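Local coordinates for SusD homolog (PDB 3IV0), which is of unconfirmed function but, as a member of the SusD family, probably binds glycans at the outer membrane of Bacteroides thetaiotaomicron, at residues Leu371-Glu376 with Leu433-Lys438. Sequence-based numbering, arbitrary orientation.
Sequences LLLYAE and LVRTGK
Helix 367-381, through Glu376, and the C-terminal part of helix 429-436, through Arg435, with Thr436 next to it, stand well apart, their nearest CA atoms, those of Glu376 and Thr436, 10.4 Å from each other. A bidentate, end-on salt bridge between Glu376 and Arg435 spans this gap within the largely helical SusD fold. Arg435 NH1 donates to Glu376 OE2 at 2.7 Å, and the bond is nearly straight at 172°. Beside it, Arg435 NH2 reaches Glu376 OE1 at 2.9 Å, using the syn lone pair of that oxygen. Carboxylate and guanidinium planes lie only 18° apart, so the two flat groups are nearly coplanar, with each oxygen facing one nitrogen. Both side chains are stretched out from opposite directions: Glu376 has CG anti to its backbone nitrogen (chi1 174°) and runs on extended, while Arg435 is extended from CG to NE. On the Arg435 side, Asp432, one turn earlier, takes NE in a second salt bridge, so Asp432 at NE and Glu376 at NH1 and NH2 both grip the guanidinium and probably restrict its rotation. Arg419 of helix 408-422 brings another positive charge close to NH2, which the two carboxylates would help to offset. With an alanine in place of Glu376, NH1 and NH2 of Arg435 would probably lose this paired acceptor and the link between the two helices would weaken. Thr436 adds a looser contact, its CG2 methyl 4.1 Å from Glu376 OE2, while its OG1 is hydrogen-bonded to the backbone O of Asp432. Leu373 approaches the same guanidinium obliquely, its CD2 methyl resting 3.5 Å from Arg435 NH2.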
# COMPACT_ATOMS: atom_id res chain seq x y z
N LEU A 371 -9.07 10.56 1.49
CA LEU A 371 -10.33 11.25 1.25
C LEU A 371 -11.32 10.31 0.58
O LEU A 371 -12.51 10.38 0.84
CB LEU A 371 -10.10 12.51 0.38
CG LEU A 371 -9.31 13.61 1.02
CD1 LEU A 371 -9.07 14.73 -0.00
CD2 LEU A 371 -10.01 14.14 2.29
N LEU A 372 -10.84 9.48 -0.34
CA LEU A 372 -11.72 8.52 -1.02
C LEU A 372 -12.18 7.43 -0.10
O LEU A 372 -13.31 6.98 -0.21
CB LEU A 372 -11.07 7.97 -2.28
CG LEU A 372 -10.84 9.01 -3.41
CD1 LEU A 372 -9.92 8.45 -4.49
CD2 LEU A 372 -12.17 9.53 -4.00
N LEU A 373 -11.36 6.99 0.84
CA LEU A 373 -11.82 6.03 1.85
C LEU A 373 -12.92 6.60 2.73
O LEU A 373 -13.88 5.91 3.08
CB LEU A 373 -10.66 5.57 2.73
CG LEU A 373 -9.51 4.79 2.07
CD1 LEU A 373 -8.52 4.35 3.16
CD2 LEU A 373 -10.03 3.61 1.24
N TYR A 374 -12.76 7.85 3.13
CA TYR A 374 -13.76 8.59 3.91
C TYR A 374 -15.07 8.66 3.10
O TYR A 374 -16.13 8.28 3.58
CB TYR A 374 -13.17 9.96 4.23
CG TYR A 374 -13.95 10.89 5.09
CD1 TYR A 374 -15.11 10.52 5.73
CD2 TYR A 374 -13.46 12.16 5.31
CE1 TYR A 374 -15.79 11.43 6.55
CE2 TYR A 374 -14.13 13.05 6.12
CZ TYR A 374 -15.29 12.69 6.71
OH TYR A 374 -15.99 13.59 7.49
N ALA A 375 -14.96 9.05 1.84
CA ALA A 375 -16.14 9.07 0.98
C ALA A 375 -16.77 7.68 0.88
O ALA A 375 -18.00 7.55 0.91
CB ALA A 375 -15.79 9.58 -0.40
N GLU A 376 -15.97 6.64 0.67
CA GLU A 376 -16.48 5.30 0.53
C GLU A 376 -17.30 4.90 1.75
O GLU A 376 -18.38 4.31 1.61
CB GLU A 376 -15.29 4.35 0.37
CG GLU A 376 -15.66 2.90 0.35
CD GLU A 376 -14.48 1.98 0.19
OE1 GLU A 376 -13.45 2.43 -0.31
OE2 GLU A 376 -14.62 0.78 0.56
N LEU A 433 -9.83 -4.55 -4.43
CA LEU A 433 -10.74 -5.55 -4.93
C LEU A 433 -11.07 -6.58 -3.89
O LEU A 433 -12.23 -7.06 -3.81
CB LEU A 433 -10.17 -6.23 -6.17
CG LEU A 433 -10.08 -5.41 -7.45
CD1 LEU A 433 -9.37 -6.25 -8.50
CD2 LEU A 433 -11.46 -5.04 -7.96
N VAL A 434 -10.09 -7.02 -3.11
CA VAL A 434 -10.37 -8.04 -2.11
C VAL A 434 -11.29 -7.52 -1.00
O VAL A 434 -12.28 -8.16 -0.66
CB VAL A 434 -9.06 -8.61 -1.52
CG1 VAL A 434 -9.31 -9.49 -0.28
CG2 VAL A 434 -8.26 -9.39 -2.60
N ARG A 435 -10.97 -6.34 -0.44
CA ARG A 435 -11.70 -5.87 0.72
C ARG A 435 -13.11 -5.43 0.36
O ARG A 435 -13.93 -5.29 1.23
CB ARG A 435 -10.95 -4.73 1.44
CG ARG A 435 -10.86 -3.48 0.58
CD ARG A 435 -10.13 -2.33 1.28
NE ARG A 435 -10.16 -1.13 0.47
CZ ARG A 435 -11.22 -0.34 0.32
NH1 ARG A 435 -12.35 -0.63 0.92
NH2 ARG A 435 -11.14 0.73 -0.43
N THR A 436 -13.37 -5.16 -0.92
CA THR A 436 -14.72 -4.79 -1.36
C THR A 436 -15.47 -6.00 -1.90
O THR A 436 -16.66 -5.87 -2.26
CB THR A 436 -14.67 -3.70 -2.47
OG1 THR A 436 -13.95 -4.23 -3.59
CG2 THR A 436 -14.07 -2.40 -1.95
N GLY A 437 -14.83 -7.15 -2.04
CA GLY A 437 -15.48 -8.31 -2.68
C GLY A 437 -15.56 -8.17 -4.20
O GLY A 437 -16.11 -9.03 -4.90
N LYS A 438 -14.99 -7.14 -4.76
CA LYS A 438 -15.10 -6.91 -6.18
C LYS A 438 -14.16 -7.81 -6.98
O LYS A 438 -14.29 -7.90 -8.19
CB LYS A 438 -14.91 -5.43 -6.54
CG LYS A 438 -16.13 -4.61 -6.15
CD LYS A 438 -15.91 -3.13 -6.31
CE LYS A 438 -17.22 -2.36 -6.35
NZ LYS A 438 -17.90 -2.20 -5.05